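Local coordinates for Serine/threonine-protein kinase Tel1 (Chaetomium thermophilum, PDB 6SKY), which is a protein kinase of the PI3/PI4-kinase family that probably senses DNA damage and switches on checkpoint signalling in response to genotoxic stress, at residues S1873-A1878 with L1889-A1894; I1916-F1921 with D1928-L1933. All coordinates share one frame; numbering follows the deposited sequence.

Contact 1: S1873-A1878 with L1889-A1894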
loop_
_atom_site.group_PDB
_atom_site.type_symbol
_atom_site.label_atom_id
_atom_site.label_comp_id
_atom_site.label_asym_id
_atom_site.label_seq_id
_atom_site.Cartn_x
_atom_site.Cartn_y
_atom_site.Cartn_z
ATOM N N SER A 1873 3.075 -18.658 -41.061
ATOM C CA SER A 1873 2.928 -20.103 -40.970
ATOM C C SER A 1873 4.124 -20.734 -40.283
ATOM O O SER A 1873 3.969 -21.642 -39.466
ATOM C CB SER A 1873 2.743 -20.691 -42.361
ATOM O OG SER A 1873 1.711 -20.018 -43.045
ATOM N N ALA A 1874 5.329 -20.262 -40.601
ATOM C CA ALA A 1874 6.527 -20.778 -39.956
ATOM C C ALA A 1874 6.545 -20.447 -38.472
ATOM O O ALA A 1874 6.985 -21.263 -37.658
ATOM C CB ALA A 1874 7.767 -20.230 -40.645
ATOM N N ALA A 1875 6.063 -19.262 -38.096
ATOM C CA ALA A 1875 5.970 -18.918 -36.681
ATOM C C ALA A 1875 5.005 -19.839 -35.952
ATOM O O ALA A 1875 5.306 -20.335 -34.862
ATOM C CB ALA A 1875 5.536 -17.468 -36.527
ATOM N N ALA A 1876 3.828 -20.070 -36.535
ATOM C CA ALA A 1876 2.878 -20.995 -35.924
ATOM C C ALA A 1876 3.462 -22.398 -35.806
ATOM O O ALA A 1876 3.319 -23.056 -34.769
ATOM C CB ALA A 1876 1.589 -21.016 -36.733
ATOM N N ALA A 1877 4.135 -22.864 -36.857
ATOM C CA ALA A 1877 4.747 -24.186 -36.837
ATOM C C ALA A 1877 5.781 -24.301 -35.734
ATOM O O ALA A 1877 5.815 -25.294 -35.008
ATOM C CB ALA A 1877 5.380 -24.484 -38.189
ATOM N N ALA A 1878 6.645 -23.297 -35.596
ATOM C CA ALA A 1878 7.658 -23.338 -34.552
ATOM C C ALA A 1878 7.059 -23.194 -33.165
ATOM O O ALA A 1878 7.675 -23.624 -32.191
ATOM C CB ALA A 1878 8.701 -22.255 -34.788
ATOM N N LEU A 1889 11.380 -14.857 -33.553
ATOM C CA LEU A 1889 12.114 -14.330 -34.697
ATOM C C LEU A 1889 11.284 -14.398 -35.974
ATOM O O LEU A 1889 11.258 -13.444 -36.762
ATOM C CB LEU A 1889 13.426 -15.084 -34.860
ATOM C CG LEU A 1889 14.287 -14.748 -36.072
ATOM C CD1 LEU A 1889 14.744 -13.323 -36.050
ATOM C CD2 LEU A 1889 15.465 -15.654 -36.096
ATOM N N PHE A 1890 10.591 -15.514 -36.198
ATOM C CA PHE A 1890 9.748 -15.619 -37.385
ATOM C C PHE A 1890 8.590 -14.637 -37.337
ATOM O O PHE A 1890 8.205 -14.082 -38.365
ATOM C CB PHE A 1890 9.221 -17.036 -37.535
ATOM C CG PHE A 1890 10.232 -18.007 -38.031
ATOM C CD1 PHE A 1890 11.225 -17.612 -38.883
ATOM C CD2 PHE A 1890 10.184 -19.322 -37.639
ATOM C CE1 PHE A 1890 12.149 -18.510 -39.332
ATOM C CE2 PHE A 1890 11.100 -20.218 -38.090
ATOM C CZ PHE A 1890 12.082 -19.813 -38.935
ATOM N N ALA A 1891 8.017 -14.412 -36.157
ATOM C CA ALA A 1891 6.922 -13.459 -36.037
ATOM C C ALA A 1891 7.381 -12.045 -36.354
ATOM O O ALA A 1891 6.640 -11.261 -36.955
ATOM C CB ALA A 1891 6.327 -13.524 -34.637
ATOM N N GLU A 1892 8.607 -11.702 -35.970
ATOM C CA GLU A 1892 9.126 -10.382 -36.303
ATOM C C GLU A 1892 9.401 -10.245 -37.794
ATOM O O GLU A 1892 9.121 -9.196 -38.385
ATOM C CB GLU A 1892 10.376 -10.101 -35.493
ATOM C CG GLU A 1892 10.104 -10.153 -34.025
ATOM C CD GLU A 1892 10.666 -8.974 -33.301
ATOM O OE1 GLU A 1892 11.355 -8.163 -33.951
ATOM O OE2 GLU A 1892 10.420 -8.851 -32.084
ATOM N N LEU A 1893 9.946 -11.285 -38.423
ATOM C CA LEU A 1893 10.112 -11.242 -39.874
ATOM C C LEU A 1893 8.768 -11.105 -40.585
ATOM O O LEU A 1893 8.650 -10.378 -41.578
ATOM C CB LEU A 1893 10.852 -12.482 -40.356
ATOM C CG LEU A 1893 12.260 -12.656 -39.804
ATOM C CD1 LEU A 1893 12.870 -13.916 -40.328
ATOM C CD2 LEU A 1893 13.100 -11.489 -40.185
ATOM N N ALA A 1894 7.735 -11.774 -40.080
ATOM C CA ALA A 1894 6.407 -11.634 -40.662
ATOM C C ALA A 1894 5.887 -10.209 -40.527
ATOM O O ALA A 1894 5.362 -9.630 -41.488
ATOM C CB ALA A 1894 5.446 -12.612 -39.998
#

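Contact 2: I1916-F1921 with D1928-L1933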
loop_
_atom_site.group_PDB
_atom_site.type_symbol
_atom_site.label_atom_id
_atom_site.label_comp_id
_atom_site.label_asym_id
_atom_site.label_seq_id
_atom_site.Cartn_x
_atom_site.Cartn_y
_atom_site.Cartn_z
ATOM N N ILE A 1916 -0.931 -15.894 -32.327
ATOM C CA ILE A 1916 0.266 -16.685 -32.096
ATOM C C ILE A 1916 1.239 -15.950 -31.182
ATOM O O ILE A 1916 2.008 -16.588 -30.456
ATOM C CB ILE A 1916 0.922 -17.063 -33.435
ATOM C CG1 ILE A 1916 1.772 -18.312 -33.267
ATOM C CG2 ILE A 1916 1.751 -15.923 -33.991
ATOM C CD1 ILE A 1916 0.962 -19.528 -32.904
ATOM N N LEU A 1917 1.192 -14.621 -31.178
ATOM C CA LEU A 1917 2.058 -13.846 -30.306
ATOM C C LEU A 1917 1.731 -14.083 -28.841
ATOM O O LEU A 1917 2.625 -14.035 -27.992
ATOM C CB LEU A 1917 1.935 -12.372 -30.655
ATOM C CG LEU A 1917 3.232 -11.609 -30.881
ATOM C CD1 LEU A 1917 4.129 -12.367 -31.817
ATOM C CD2 LEU A 1917 2.912 -10.253 -31.451
ATOM N N LEU A 1918 0.469 -14.360 -28.528
ATOM C CA LEU A 1918 0.098 -14.624 -27.145
ATOM C C LEU A 1918 0.682 -15.941 -26.664
ATOM O O LEU A 1918 1.211 -16.024 -25.550
ATOM C CB LEU A 1918 -1.419 -14.623 -27.010
ATOM C CG LEU A 1918 -1.997 -14.916 -25.632
ATOM C CD1 LEU A 1918 -1.482 -13.927 -24.625
ATOM C CD2 LEU A 1918 -3.501 -14.879 -25.694
ATOM N N GLU A 1919 0.611 -16.976 -27.499
ATOM C CA GLU A 1919 1.192 -18.260 -27.138
ATOM C C GLU A 1919 2.707 -18.193 -27.088
ATOM O O GLU A 1919 3.326 -18.917 -26.307
ATOM C CB GLU A 1919 0.747 -19.330 -28.125
ATOM C CG GLU A 1919 1.047 -20.729 -27.663
ATOM C CD GLU A 1919 0.554 -21.779 -28.630
ATOM O OE1 GLU A 1919 -0.091 -21.402 -29.631
ATOM O OE2 GLU A 1919 0.813 -22.980 -28.396
ATOM N N ILE A 1920 3.321 -17.342 -27.906
ATOM C CA ILE A 1920 4.764 -17.152 -27.817
ATOM C C ILE A 1920 5.134 -16.491 -26.497
ATOM O O ILE A 1920 6.003 -16.973 -25.767
ATOM C CB ILE A 1920 5.278 -16.331 -29.009
ATOM C CG1 ILE A 1920 5.123 -17.106 -30.304
ATOM C CG2 ILE A 1920 6.716 -15.963 -28.808
ATOM C CD1 ILE A 1920 5.351 -16.274 -31.506
ATOM N N PHE A 1921 4.485 -15.377 -26.168
ATOM C CA PHE A 1921 4.892 -14.603 -25.003
ATOM C C PHE A 1921 4.484 -15.231 -23.682
ATOM O O PHE A 1921 5.087 -14.909 -22.658
ATOM C CB PHE A 1921 4.337 -13.190 -25.091
ATOM C CG PHE A 1921 5.134 -12.300 -25.975
ATOM C CD1 PHE A 1921 6.503 -12.406 -26.015
ATOM C CD2 PHE A 1921 4.525 -11.369 -26.773
ATOM C CE1 PHE A 1921 7.236 -11.600 -26.827
ATOM C CE2 PHE A 1921 5.262 -10.565 -27.589
ATOM C CZ PHE A 1921 6.611 -10.679 -27.617
ATOM N N ASP A 1928 9.614 -9.934 -18.460
ATOM C CA ASP A 1928 8.875 -8.729 -18.802
ATOM C C ASP A 1928 8.223 -8.739 -20.172
ATOM O O ASP A 1928 7.428 -7.845 -20.451
ATOM C CB ASP A 1928 9.794 -7.506 -18.727
ATOM C CG ASP A 1928 10.516 -7.399 -17.412
ATOM O OD1 ASP A 1928 9.948 -7.807 -16.383
ATOM O OD2 ASP A 1928 11.659 -6.903 -17.406
ATOM N N ALA A 1929 8.532 -9.702 -21.034
ATOM C CA ALA A 1929 8.079 -9.612 -22.418
ATOM C C ALA A 1929 6.564 -9.721 -22.527
ATOM O O ALA A 1929 5.943 -9.019 -23.331
ATOM C CB ALA A 1929 8.755 -10.689 -23.253
ATOM N N TYR A 1930 5.957 -10.587 -21.715
ATOM C CA TYR A 1930 4.517 -10.808 -21.760
ATOM C C TYR A 1930 3.726 -9.519 -21.654
ATOM O O TYR A 1930 2.654 -9.399 -22.252
ATOM C CB TYR A 1930 4.119 -11.749 -20.630
ATOM C CG TYR A 1930 2.641 -11.995 -20.508
ATOM C CD1 TYR A 1930 2.000 -12.891 -21.341
ATOM C CD2 TYR A 1930 1.889 -11.346 -19.546
ATOM C CE1 TYR A 1930 0.661 -13.122 -21.232
ATOM C CE2 TYR A 1930 0.547 -11.573 -19.431
ATOM C CZ TYR A 1930 -0.061 -12.463 -20.274
ATOM O OH TYR A 1930 -1.404 -12.699 -20.166
ATOM N N TYR A 1931 4.229 -8.547 -20.906
ATOM C CA TYR A 1931 3.493 -7.321 -20.649
ATOM C C TYR A 1931 3.498 -6.365 -21.824
ATOM O O TYR A 1931 2.817 -5.342 -21.765
ATOM C CB TYR A 1931 4.065 -6.624 -19.426
ATOM C CG TYR A 1931 4.048 -7.491 -18.206
ATOM C CD1 TYR A 1931 2.988 -7.461 -17.331
ATOM C CD2 TYR A 1931 5.085 -8.350 -17.938
ATOM C CE1 TYR A 1931 2.969 -8.257 -16.223
ATOM C CE2 TYR A 1931 5.074 -9.150 -16.835
ATOM C CZ TYR A 1931 4.013 -9.102 -15.981
ATOM O OH TYR A 1931 4.004 -9.903 -14.871
ATOM N N GLY A 1932 4.236 -6.662 -22.881
ATOM C CA GLY A 1932 4.242 -5.784 -24.027
ATOM C C GLY A 1932 3.185 -6.071 -25.040
ATOM O O GLY A 1932 2.991 -5.284 -25.964
ATOM N N LEU A 1933 2.491 -7.187 -24.885
ATOM C CA LEU A 1933 1.434 -7.578 -25.795
ATOM C C LEU A 1933 0.137 -6.883 -25.422
ATOM O O LEU A 1933 -0.207 -6.777 -24.245
ATOM C CB LEU A 1933 1.250 -9.088 -25.746
ATOM C CG LEU A 1933 0.489 -9.740 -26.883
ATOM C CD1 LEU A 1933 1.307 -9.686 -28.149
ATOM C CD2 LEU A 1933 0.190 -11.148 -26.495
#

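Contact 1: S1873-A1878 with L1889-A1894
Glu1892 OE2 is gripped twice, by a salt bridge to Arg2739 NH2 and a weak hydrogen bond from Ile2810 N; both reach the helix from the kinase region, on a flank that Ser1873-Ala1878 does not touch. The interface itself is apolar: three alanines of Ser1873-Ala1878 meet Phe1890 and Ala1891. Phe1890 does most of the work: its CG is anti to the carbonyl carbon (chi1 -75°), which sends the ring against the neighbouring helix. The CB of Ala1874 sits over one ring face in a CH-pi contact, 4.2 Å from the Phe1890 centroid and displaced toward the rim, while Ala1878 CB comes in at the edge, 4.4 Å from Phe1890 CD2. Over these two segments the helices run antiparallel, at 165°, and with the short turn that joins them they make an alpha-hairpin, the building element of the alpha solenoid to which the FAT region belongs. Small residues let the segment axes approach to 8.2 Å. Where the backbones are nearest, Ala1875 CB lies 3.8 Å from Phe1890 CB, and it also meets Ala1891, with 4.4 Å between the two CB atoms. Ile1843, Ile1846 and Leu1847 of helix 1836-1849 pack on the Phe1890 side chain as well.

Contact 2: I1916-F1921 with D1928-L1933
Aliphatic contacts converge on Leu1933, whose CG is anti to the backbone N (chi1 -163°), so that its two methyl branches fork over helix 1916-1923. CD1 of Leu1933 reaches Leu1917 CD2 at 3.7 Å, the two side chains crossing obliquely. The other branch, CD2, lies against the helix backbone and is 3.7 Å from Leu1918 CD1, the side chains meeting at about a right angle. Aromatic contacts come next. With CG beside the backbone N (chi1 -80°), Phe1921 sets its ring between the two ends of the loop segment: Ala1929 CB approaches Phe1921 CD1 obliquely, at 4.0 Å, and Leu1933 CD1 meets the ring edge at Phe1921 CD2, in the ring plane, at 3.9 Å. An alanine here would probably cost the loop its main apolar purchase on the helix, since Ala1929 and Leu1933 would both lose the ring they pack on. Tyr1930 lies alongside Leu1918, its CE1 4.1 Å from Leu1918 CD1. Two carbonyls also lie beside the rings, in van der Waals positions only. Ala1929 O stands 4.2 Å above the Phe1921 ring plane, over its centre, and also accepts the Gly1932 N-H in the 3-10 turn; Phe1921 O faces the Tyr1930 ring edge. No hydrogen bond joins the segments, so the fit is one of shape. Beyond them, Asp1928 OD1 takes salt bridges from Arg2642 and Arg2819, Tyr1930 stacks on Tyr1948 of helix 1939-1948, and helix 1884-1898 packs on Leu1917, Ile1920 and Phe1921.

In the fold
From the N terminus, helix 1871-1880 leads through a short turn into helix 1884-1898, and contact 1 closes that loop with ten residues between its segments. After an unmodelled linker the chain re-enters as helix 1916-1923, and contact 2 then folds the following loop back on it, with six residues between. The two are therefore in series, neither nested nor crossed, yet in space they adjoin, with centres about 14 Å apart. Ala1891 CB of contact 1 lies 3.8 Å from Leu1917 CD1 of contact 2, and Ala1876 packs against Ile1916. Together they join three successive helices of the FAT region into one cluster, which polar links from both contacts tie to the kinase region.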